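Local coordinates for putative general stress protein 26 (Jannaschia sp., PDB 2QEA), which is a putative general stress protein of the pyridoxamine 5'-phosphate oxidase-like family, probably a flavin-binding oxidoreductase that works as a dimer, at the interface of chains A and B. Sequence-based numbering; all coordinates share one arbitrary frame. Chains: chain A/B, Putative general stress protein 26.

Contact 1: the interface of chains A and B. Residues chain A 81, 123-125, 157; chain B 28.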
# COMPACT_ATOMS: atom_id res chain seq x y z
N ASP A 81 0.48 5.66 11.92
CA ASP A 81 1.43 5.45 13.01
C ASP A 81 0.61 4.82 14.14
O ASP A 81 -0.55 5.19 14.35
CB ASP A 81 2.06 6.76 13.50
CG ASP A 81 3.07 7.35 12.52
OD1 ASP A 81 3.79 6.58 11.84
OD2 ASP A 81 3.17 8.59 12.45
N SER A 123 -2.41 7.78 14.90
CA SER A 123 -2.72 8.83 13.92
C SER A 123 -2.32 8.42 12.51
O SER A 123 -1.67 7.39 12.32
CB SER A 123 -2.02 10.13 14.30
OG SER A 123 -0.62 9.93 14.41
N GLY A 124 -2.71 9.23 11.52
CA GLY A 124 -2.35 8.96 10.13
C GLY A 124 -2.98 9.89 9.11
O GLY A 124 -4.00 10.51 9.40
N GLU A 125 -2.36 9.97 7.93
CA GLU A 125 -2.88 10.77 6.82
C GLU A 125 -3.68 9.81 5.96
O GLU A 125 -3.10 8.89 5.37
CB GLU A 125 -1.76 11.46 6.04
CG GLU A 125 -2.30 12.52 5.06
CD GLU A 125 -1.23 13.44 4.45
OE1 GLU A 125 -0.05 13.41 4.89
OE2 GLU A 125 -1.59 14.21 3.53
N THR A 157 -5.41 14.53 7.97
CA THR A 157 -4.53 13.96 8.98
C THR A 157 -5.43 13.80 10.20
O THR A 157 -5.92 14.79 10.75
CB THR A 157 -3.30 14.84 9.26
OG1 THR A 157 -2.47 14.86 8.09
CG2 THR A 157 -2.48 14.31 10.44
N ARG B 28 4.02 12.31 6.09
CA ARG B 28 3.62 10.92 5.87
C ARG B 28 3.47 10.63 4.37
O ARG B 28 3.50 11.55 3.54
CB ARG B 28 2.29 10.65 6.58
CG ARG B 28 2.38 10.72 8.09
CD ARG B 28 1.12 10.19 8.73
NE ARG B 28 1.17 10.23 10.19
CZ ARG B 28 0.85 11.27 10.97
NH1 ARG B 28 0.44 12.44 10.46
NH2 ARG B 28 0.95 11.14 12.29

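Contact 2: the interface of chains A and B. Residues chain A 77, 125, 127, 155; chain B 20, 30-31.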
# COMPACT_ATOMS: atom_id res chain seq x y z
N TYR A 77 -6.77 4.87 1.21
CA TYR A 77 -5.32 5.05 1.21
C TYR A 77 -4.98 5.66 2.57
O TYR A 77 -5.64 6.62 2.98
CB TYR A 77 -4.89 5.97 0.06
CG TYR A 77 -5.48 5.56 -1.28
CD1 TYR A 77 -4.82 4.65 -2.11
CD2 TYR A 77 -6.72 6.07 -1.70
CE1 TYR A 77 -5.37 4.26 -3.34
CE2 TYR A 77 -7.28 5.68 -2.93
CZ TYR A 77 -6.60 4.78 -3.74
OH TYR A 77 -7.15 4.41 -4.95
N GLU A 125 -2.36 9.97 7.93
CA GLU A 125 -2.88 10.77 6.82
C GLU A 125 -3.68 9.81 5.96
O GLU A 125 -3.10 8.89 5.37
CB GLU A 125 -1.76 11.46 6.04
CG GLU A 125 -2.30 12.52 5.06
CD GLU A 125 -1.23 13.44 4.45
OE1 GLU A 125 -0.05 13.41 4.89
OE2 GLU A 125 -1.59 14.21 3.53
N SER A 127 -6.78 9.11 2.94
CA SER A 127 -7.52 9.57 1.75
C SER A 127 -8.67 8.58 1.49
O SER A 127 -8.46 7.37 1.51
CB SER A 127 -6.64 9.68 0.51
OG SER A 127 -5.66 10.68 0.67
N GLN A 155 -9.41 14.14 2.04
CA GLN A 155 -8.05 13.85 2.53
C GLN A 155 -7.83 14.62 3.83
O GLN A 155 -8.18 15.80 3.91
CB GLN A 155 -6.99 14.24 1.49
CG GLN A 155 -5.55 13.84 1.90
CD GLN A 155 -4.52 14.05 0.79
OE1 GLN A 155 -4.57 15.04 0.05
NE2 GLN A 155 -3.57 13.12 0.68
N MSE B 20 1.99 4.60 -2.58
CA MSE B 20 2.17 5.57 -1.49
C MSE B 20 3.58 6.16 -1.52
O MSE B 20 4.54 5.46 -1.21
CB MSE B 20 1.87 4.89 -0.15
CG MSE B 20 0.46 4.31 -0.06
SE MSE B 20 -0.94 5.65 -0.00
CE MSE B 20 -0.62 6.36 1.79
N ILE B 30 1.60 9.60 0.90
CA ILE B 30 0.31 9.97 0.28
C ILE B 30 0.10 9.19 -1.03
O ILE B 30 1.08 8.82 -1.67
CB ILE B 30 0.21 11.51 0.03
CG1 ILE B 30 1.31 12.02 -0.93
CG2 ILE B 30 0.28 12.26 1.36
CD1 ILE B 30 1.18 13.50 -1.27
N PRO B 31 -1.18 8.95 -1.42
CA PRO B 31 -1.43 8.21 -2.67
C PRO B 31 -1.04 8.98 -3.94
O PRO B 31 -1.33 10.17 -4.05
CB PRO B 31 -2.94 7.94 -2.62
CG PRO B 31 -3.49 9.01 -1.77
CD PRO B 31 -2.44 9.33 -0.76

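Contact 3: the interface of chains A and B. Residues chain A 66, 68, 78-79, 125; chain B 20, 28-29.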
# COMPACT_ATOMS: atom_id res chain seq x y z
N GLN A 66 4.22 1.01 12.05
CA GLN A 66 3.62 1.67 10.89
C GLN A 66 2.78 0.65 10.12
O GLN A 66 3.17 -0.51 10.00
CB GLN A 66 4.70 2.22 9.97
CG GLN A 66 4.18 3.05 8.79
CD GLN A 66 5.27 3.57 7.87
OE1 GLN A 66 6.45 3.22 8.01
NE2 GLN A 66 4.88 4.40 6.91
N VAL A 68 0.67 0.78 6.40
CA VAL A 68 0.33 1.51 5.19
C VAL A 68 -0.72 0.72 4.40
O VAL A 68 -0.57 -0.49 4.22
CB VAL A 68 1.59 1.76 4.33
CG1 VAL A 68 1.24 2.51 3.05
CG2 VAL A 68 2.62 2.55 5.13
N ALA A 78 -3.99 5.10 3.26
CA ALA A 78 -3.65 5.57 4.61
C ALA A 78 -2.25 5.17 5.06
O ALA A 78 -1.87 4.02 4.89
CB ALA A 78 -4.67 5.04 5.61
N ASP A 79 -1.51 6.13 5.61
CA ASP A 79 -0.20 5.89 6.23
C ASP A 79 -0.49 6.13 7.72
O ASP A 79 -0.73 7.26 8.12
CB ASP A 79 0.86 6.86 5.69
CG ASP A 79 2.25 6.63 6.28
OD1 ASP A 79 2.47 5.65 7.03
OD2 ASP A 79 3.15 7.44 6.00
N GLU A 125 -2.36 9.97 7.93
CA GLU A 125 -2.88 10.77 6.82
C GLU A 125 -3.68 9.81 5.96
O GLU A 125 -3.10 8.89 5.37
CB GLU A 125 -1.76 11.46 6.04
CG GLU A 125 -2.30 12.52 5.06
CD GLU A 125 -1.23 13.44 4.45
OE1 GLU A 125 -0.05 13.41 4.89
OE2 GLU A 125 -1.59 14.21 3.53
N MSE B 20 1.99 4.60 -2.58
CA MSE B 20 2.17 5.57 -1.49
C MSE B 20 3.58 6.16 -1.52
O MSE B 20 4.54 5.46 -1.21
CB MSE B 20 1.87 4.89 -0.15
CG MSE B 20 0.46 4.31 -0.06
SE MSE B 20 -0.94 5.65 -0.00
CE MSE B 20 -0.62 6.36 1.79
N ARG B 28 4.02 12.31 6.09
CA ARG B 28 3.62 10.92 5.87
C ARG B 28 3.47 10.63 4.37
O ARG B 28 3.50 11.55 3.54
CB ARG B 28 2.29 10.65 6.58
CG ARG B 28 2.38 10.72 8.09
CD ARG B 28 1.12 10.19 8.73
NE ARG B 28 1.17 10.23 10.19
CZ ARG B 28 0.85 11.27 10.97
NH1 ARG B 28 0.44 12.44 10.46
NH2 ARG B 28 0.95 11.14 12.29
N LEU B 29 3.33 9.35 4.05
CA LEU B 29 3.15 8.90 2.66
C LEU B 29 1.73 9.26 2.19
O LEU B 29 0.79 9.25 2.99
CB LEU B 29 3.36 7.39 2.54
CG LEU B 29 4.71 6.81 2.96
CD1 LEU B 29 4.67 5.28 2.93
CD2 LEU B 29 5.83 7.32 2.07

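Contact 1: the interface of chains A and B
B:Arg28 reaches across the subunit boundary and lays its guanidinium over the strand that carries A:Ser123, A:Gly124 and A:Glu125. Its chain is extended from CG to NE, and chi4, 85°, turns the guanidinium plane about perpendicular to this stem. CA of A:Gly124 lies against one face, toward the rim and 3.7 Å from NE; the glycine has no side chain to keep the guanidinium off the backbone. From the same side, tilted from the plane, the hydroxyl OG of A:Ser123 meets NH2 at 2.9 Å, a hydrogen bond in which the guanidinium can only donate. A:Asp81 comes from the neighbouring strand, tip to tip with the arginine, its carboxylate plane 51° from the guanidinium, far from a coplanar, two-pronged pairing. Its OD2 lies on the other side of the plane from the glycine and makes a loose salt bridge, 3.4 Å from NH2, with weak hydrogen bonds from NH2 and NE. Toward the NH1 end, the methyl CG2 of A:Thr157 lies 3.5 Å from NH1, on the glycine side. A:Glu125 passes obliquely beside the arginine stem, OE1 staying 5.7 Å from NH1, where it may still add a longer-range attraction. The site sits on adjoining strands of chain A, 76-87, 114-129 and 153-159, whose surface receives an arginine from the segment just before strand 30-32 of chain B.

Contact 2: the interface of chains A and B
B:Pro31 packs against A:Tyr77 and A:Ser127, and B:Ile30 turns the other way toward A:Glu125 and A:Gln155. Both make close contacts. The proline CB lies over the tyrosine ring face at its CG end, 3.7 Å from CG, while the ring extends onward with its hydroxyl directed away from the proline. CG of the same proline touches both CB of A:Tyr77 and the hydroxyl OG of A:Ser127, 3.7 Å from the latter. In B:Ile30, chi1 of 61° for CG1 leaves CG2 anti to the carbonyl carbon, and this methyl sits over the face of the A:Glu125 carboxylate, 3.5 Å from OE2 and 3.6 Å from CD, without any polar exchange. The margin is looser. The extended chain of A:Gln155 crosses the isoleucine at about a right angle and brings the amide NE2 to 4.0 Å from CG2. On the other flank the selenium of B:Met20 comes up to CB of A:Tyr77 at 4.0 Å, a lighter touch beside the proline. Polar groups of the two chains do not pair in this patch; contact is by shape. It fits strand 30-32 of one subunit against the sheet of the other, and probably helps hold the dimer together.

Contact 3: the interface of chains A and B
The carboxylate of A:Asp79 is gripped from both chains, one oxygen by each. OD2 accepts the backbone N-H of B:Leu29 at 2.7 Å through its anti lone pair, and the bond is nearly straight, 171° at the hydrogen. OD1 takes the side-chain amide NE2 of A:Gln66, also at 2.7 Å, on the syn side and 30° out of the carboxylate plane. The aspartate CG stands anti to the backbone N, chi1 -179°, which directs the carboxylate off the strand toward chain B, and the glutamine acts as a second-shell brace limiting its rotation. Carbon atoms of chain B pack close to OD2: CB of B:Arg28 lies 3.4 Å from it, and CB and CG of B:Leu29 are close to it as well. The arginine's charged end is farther off, NE 5.4 Å from OD2, and at most might stabilise the negative charge from a distance. B:Leu29 sends CD1 toward CG2 of A:Val68, the two side chains crossing at about a right angle. B:Met20 instead runs past that valine in the opposite direction, its CG 3.7 Å from CG1, then bends to bring the methyl CE to the backbone of A:Ala78. The site ties the segment before strand 30-32 of chain B to strands 63-71 and 76-87 of chain A, joining a polar link to apolar packing, and likely helps set the register of the dimer.

The three contacts form a continuous stretch of the interface: contact 3 lies about 6 Å from both contact 1 and contact 2, measured between the centres of their C-alpha atoms, and contacts 1 and 2 are about 9 Å apart. A:Glu125 belongs to all three, B:Arg28 joins contacts 1 and 3, and B:Met20 joins contacts 2 and 3. On chain B the consecutive residues 28 to 31 thus address one sheet surface of chain A in succession, charged, then polar and apolar. Two-fold symmetry repeats the set with the chains exchanged, which suits the dimer expected for this family.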